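Local coordinates for protein succinate--CoA ligase subunit alpha (Campylobacter jejuni, PDB 6MEL) that forms the alpha subunit of a succinate--CoA ligase, a two-domain alpha/beta protein with an N-terminal CoA-binding domain of Rossmann type, at residues A[209-219]-A[256-266]. Residues are numbered along the deposited sequence; the frame is centred on the assembly and turned at random.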
loop_
_atom_site.group_PDB
_atom_site.type_symbol
_atom_site.label_atom_id
_atom_site.label_comp_id
_atom_site.label_asym_id
_atom_site.label_seq_id
_atom_site.Cartn_x
_atom_site.Cartn_y
_atom_site.Cartn_z
ATOM N N GLU A 209 -1.906 -0.435 -11.260
ATOM C CA GLU A 209 -1.302 -1.530 -10.561
ATOM C C GLU A 209 -2.355 -2.292 -9.756
ATOM O O GLU A 209 -3.508 -1.882 -9.669
ATOM C CB GLU A 209 -0.123 -1.055 -9.712
ATOM C CG GLU A 209 -0.452 -0.068 -8.628
ATOM C CD GLU A 209 0.751 0.668 -8.031
ATOM O OE1 GLU A 209 1.610 1.113 -8.797
ATOM O OE2 GLU A 209 0.801 0.802 -6.776
ATOM N N ILE A 210 -1.922 -3.425 -9.208
ATOM C CA ILE A 210 -2.705 -4.262 -8.334
ATOM C C ILE A 210 -3.314 -3.419 -7.215
ATOM O O ILE A 210 -2.728 -2.433 -6.755
ATOM C CB ILE A 210 -1.854 -5.392 -7.752
ATOM C CG1 ILE A 210 -0.586 -4.864 -7.088
ATOM C CG2 ILE A 210 -1.529 -6.428 -8.812
ATOM C CD1 ILE A 210 -0.001 -5.871 -6.087
ATOM N N GLY A 211 -4.492 -3.869 -6.756
ATOM C CA GLY A 211 -5.133 -3.326 -5.536
ATOM C C GLY A 211 -6.328 -2.466 -5.888
ATOM O O GLY A 211 -6.232 -1.554 -6.739
ATOM N N GLY A 212 -7.443 -2.727 -5.193
ATOM C CA GLY A 212 -8.745 -2.143 -5.499
ATOM C C GLY A 212 -9.123 -2.398 -6.954
ATOM O O GLY A 212 -8.497 -3.226 -7.668
ATOM N N SER A 213 -10.129 -1.678 -7.423
ATOM C CA SER A 213 -10.738 -2.027 -8.731
ATOM C C SER A 213 -11.003 -0.775 -9.563
ATOM O O SER A 213 -11.842 -0.795 -10.453
ATOM C CB SER A 213 -12.014 -2.845 -8.510
ATOM O OG SER A 213 -12.925 -2.088 -7.737
ATOM N N LEU A 214 -10.253 0.305 -9.321
ATOM C CA LEU A 214 -10.453 1.558 -10.111
ATOM C C LEU A 214 -10.310 1.275 -11.618
ATOM O O LEU A 214 -11.105 1.809 -12.434
ATOM C CB LEU A 214 -9.462 2.650 -9.680
ATOM C CG LEU A 214 -9.764 3.362 -8.354
ATOM C CD1 LEU A 214 -8.664 4.357 -8.058
ATOM C CD2 LEU A 214 -11.123 4.083 -8.359
ATOM N N GLU A 215 -9.315 0.462 -11.985
ATOM C CA GLU A 215 -9.005 0.234 -13.402
ATOM C C GLU A 215 -10.097 -0.639 -14.063
ATOM O O GLU A 215 -10.357 -0.498 -15.255
ATOM C CB GLU A 215 -7.597 -0.362 -13.548
ATOM C CG GLU A 215 -6.483 0.536 -13.013
ATOM C CD GLU A 215 -6.100 0.277 -11.565
ATOM O OE1 GLU A 215 -6.956 -0.230 -10.796
ATOM O OE2 GLU A 215 -4.943 0.547 -11.206
ATOM N N VAL A 216 -10.739 -1.528 -13.306
ATOM C CA VAL A 216 -11.886 -2.336 -13.825
ATOM C C VAL A 216 -13.060 -1.391 -14.115
ATOM O O VAL A 216 -13.558 -1.349 -15.213
ATOM C CB VAL A 216 -12.322 -3.435 -12.835
ATOM C CG1 VAL A 216 -13.587 -4.203 -13.297
ATOM C CG2 VAL A 216 -11.189 -4.398 -12.562
ATOM N N GLU A 217 -13.447 -0.583 -13.127
ATOM C CA GLU A 217 -14.539 0.384 -13.273
ATOM C C GLU A 217 -14.256 1.380 -14.400
ATOM O O GLU A 217 -15.213 1.785 -15.085
ATOM C CB GLU A 217 -14.830 1.140 -11.970
ATOM C CG GLU A 217 -15.399 0.230 -10.881
ATOM C CD GLU A 217 -15.255 0.727 -9.444
ATOM O OE1 GLU A 217 -14.849 1.898 -9.231
ATOM O OE2 GLU A 217 -15.557 -0.065 -8.519
ATOM N N ALA A 218 -12.984 1.775 -14.585
ATOM C CA ALA A 218 -12.608 2.717 -15.662
ATOM C C ALA A 218 -12.920 2.136 -17.057
ATOM O O ALA A 218 -13.143 2.870 -17.988
ATOM C CB ALA A 218 -11.145 3.082 -15.592
ATOM N N ALA A 219 -12.916 0.823 -17.193
ATOM C CA ALA A 219 -12.998 0.199 -18.516
ATOM C C ALA A 219 -14.361 0.503 -19.172
ATOM O O ALA A 219 -14.445 1.016 -20.276
ATOM C CB ALA A 219 -12.755 -1.264 -18.395
ATOM N N ASP A 256 -10.568 -9.703 -8.297
ATOM C CA ASP A 256 -10.852 -8.494 -9.108
ATOM C C ASP A 256 -9.848 -7.344 -8.825
ATOM O O ASP A 256 -9.958 -6.246 -9.422
ATOM C CB ASP A 256 -12.309 -8.044 -8.925
ATOM C CG ASP A 256 -12.574 -7.330 -7.606
ATOM O OD1 ASP A 256 -12.056 -7.794 -6.560
ATOM O OD2 ASP A 256 -13.295 -6.303 -7.625
ATOM N N GLU A 257 -8.907 -7.548 -7.883
ATOM C CA GLU A 257 -7.876 -6.557 -7.603
ATOM C C GLU A 257 -6.572 -6.938 -8.327
ATOM O O GLU A 257 -5.586 -6.232 -8.259
ATOM C CB GLU A 257 -7.625 -6.434 -6.101
ATOM C CG GLU A 257 -8.818 -5.944 -5.273
ATOM C CD GLU A 257 -8.407 -5.819 -3.813
ATOM O OE1 GLU A 257 -8.276 -6.843 -3.148
ATOM O OE2 GLU A 257 -7.978 -4.754 -3.432
ATOM N N SER A 258 -6.552 -8.101 -8.943
ATOM C CA SER A 258 -5.365 -8.627 -9.593
ATOM C C SER A 258 -5.092 -7.897 -10.914
ATOM O O SER A 258 -6.000 -7.308 -11.555
ATOM C CB SER A 258 -5.533 -10.099 -9.861
ATOM O OG SER A 258 -6.454 -10.268 -10.947
ATOM N N ALA A 259 -3.847 -7.982 -11.382
ATOM C CA ALA A 259 -3.524 -7.307 -12.639
ATOM C C ALA A 259 -4.296 -7.970 -13.792
ATOM O O ALA A 259 -4.747 -7.279 -14.706
ATOM C CB ALA A 259 -2.041 -7.334 -12.889
ATOM N N ALA A 260 -4.392 -9.306 -13.786
ATOM C CA ALA A 260 -5.074 -10.038 -14.896
ATOM C C ALA A 260 -6.534 -9.568 -15.006
ATOM O O ALA A 260 -7.009 -9.359 -16.106
ATOM C CB ALA A 260 -5.018 -11.557 -14.705
ATOM N N ALA A 261 -7.236 -9.424 -13.861
ATOM C CA ALA A 261 -8.644 -9.020 -13.856
ATOM C C ALA A 261 -8.810 -7.619 -14.443
ATOM O O ALA A 261 -9.752 -7.353 -15.163
ATOM C CB ALA A 261 -9.244 -9.095 -12.469
ATOM N N LYS A 262 -7.875 -6.718 -14.141
ATOM C CA LYS A 262 -7.965 -5.370 -14.632
ATOM C C LYS A 262 -7.694 -5.355 -16.142
ATOM O O LYS A 262 -8.377 -4.673 -16.915
ATOM C CB LYS A 262 -6.942 -4.483 -13.904
ATOM C CG LYS A 262 -7.275 -4.319 -12.439
ATOM C CD LYS A 262 -6.269 -3.565 -11.605
ATOM C CE LYS A 262 -6.743 -3.550 -10.166
ATOM N NZ LYS A 262 -6.154 -2.423 -9.435
ATOM N N LYS A 263 -6.622 -6.032 -16.550
ATOM C CA LYS A 263 -6.227 -6.087 -18.002
ATOM C C LYS A 263 -7.346 -6.684 -18.867
ATOM O O LYS A 263 -7.648 -6.196 -19.983
ATOM C CB LYS A 263 -4.970 -6.937 -18.130
ATOM C CG LYS A 263 -3.725 -6.239 -17.603
ATOM C CD LYS A 263 -2.516 -7.141 -17.565
ATOM C CE LYS A 263 -2.093 -7.598 -18.944
ATOM N NZ LYS A 263 -0.881 -8.450 -18.868
ATOM N N GLU A 264 -7.977 -7.732 -18.330
ATOM C CA GLU A 264 -9.072 -8.437 -19.034
ATOM C C GLU A 264 -10.286 -7.512 -19.178
ATOM O O GLU A 264 -10.889 -7.463 -20.236
ATOM C CB GLU A 264 -9.387 -9.692 -18.236
ATOM C CG GLU A 264 -10.310 -10.689 -18.898
ATOM C CD GLU A 264 -10.384 -11.964 -18.059
ATOM O OE1 GLU A 264 -9.374 -12.261 -17.317
ATOM O OE2 GLU A 264 -11.430 -12.659 -18.133
ATOM N N ALA A 265 -10.633 -6.764 -18.119
ATOM C CA ALA A 265 -11.766 -5.843 -18.190
ATOM C C ALA A 265 -11.457 -4.747 -19.218
ATOM O O ALA A 265 -12.282 -4.406 -20.044
ATOM C CB ALA A 265 -12.060 -5.233 -16.842
ATOM N N LEU A 266 -10.265 -4.169 -19.129
ATOM C CA LEU A 266 -9.884 -3.080 -20.038
ATOM C C LEU A 266 -9.885 -3.574 -21.501
ATOM O O LEU A 266 -10.394 -2.916 -22.397
ATOM C CB LEU A 266 -8.506 -2.567 -19.609
ATOM C CG LEU A 266 -8.518 -1.715 -18.347
ATOM C CD1 LEU A 266 -7.108 -1.542 -17.819
ATOM C CD2 LEU A 266 -9.165 -0.367 -18.618
#
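Two neighbouring helices of the CoA-ligase alpha/beta domain, 214-225 and 259-268, meet through Lys262, whose side chain reaches the end of strand 203-209 and the glycine-containing loop after it. Its chain is extended beyond CG, which carries NZ to four oxygens of 209-219. NZ donates to Glu209 O at 2.7 Å and to Gly211 O at 2.8 Å, the latter from above the carbonyl plane; the bond to Gly212 O is weak. The fourth, Glu215 OE1, forms a salt bridge at 2.7 Å, met 44° out of the carboxylate plane. Glu215 OE2 in turn accepts from Glu209 N and pairs with Lys153, which probably holds the carboxylate in place. Glu257 grips the glycines twice: its O takes Gly211 N at 3.0 Å, nearly straight (170°) and on a lone pair, and its OE2 takes Gly212 N at 2.7 Å. Further along, Val216 CG1 rests on Ala265 CB (4.0 Å) and Ala219 CB on Leu266 CD2 (3.7 Å). The alanines Ala219 and Ala265 lie where the helices run close, the axes of 214-219 and 259-266 being 8.2 Å apart at 10°. Such near-parallel helices, following the adjacent parallel strands 203-209 and 230-235 and packing side by side on one face of the sheet, are typical of an alpha/beta domain built on parallel strands.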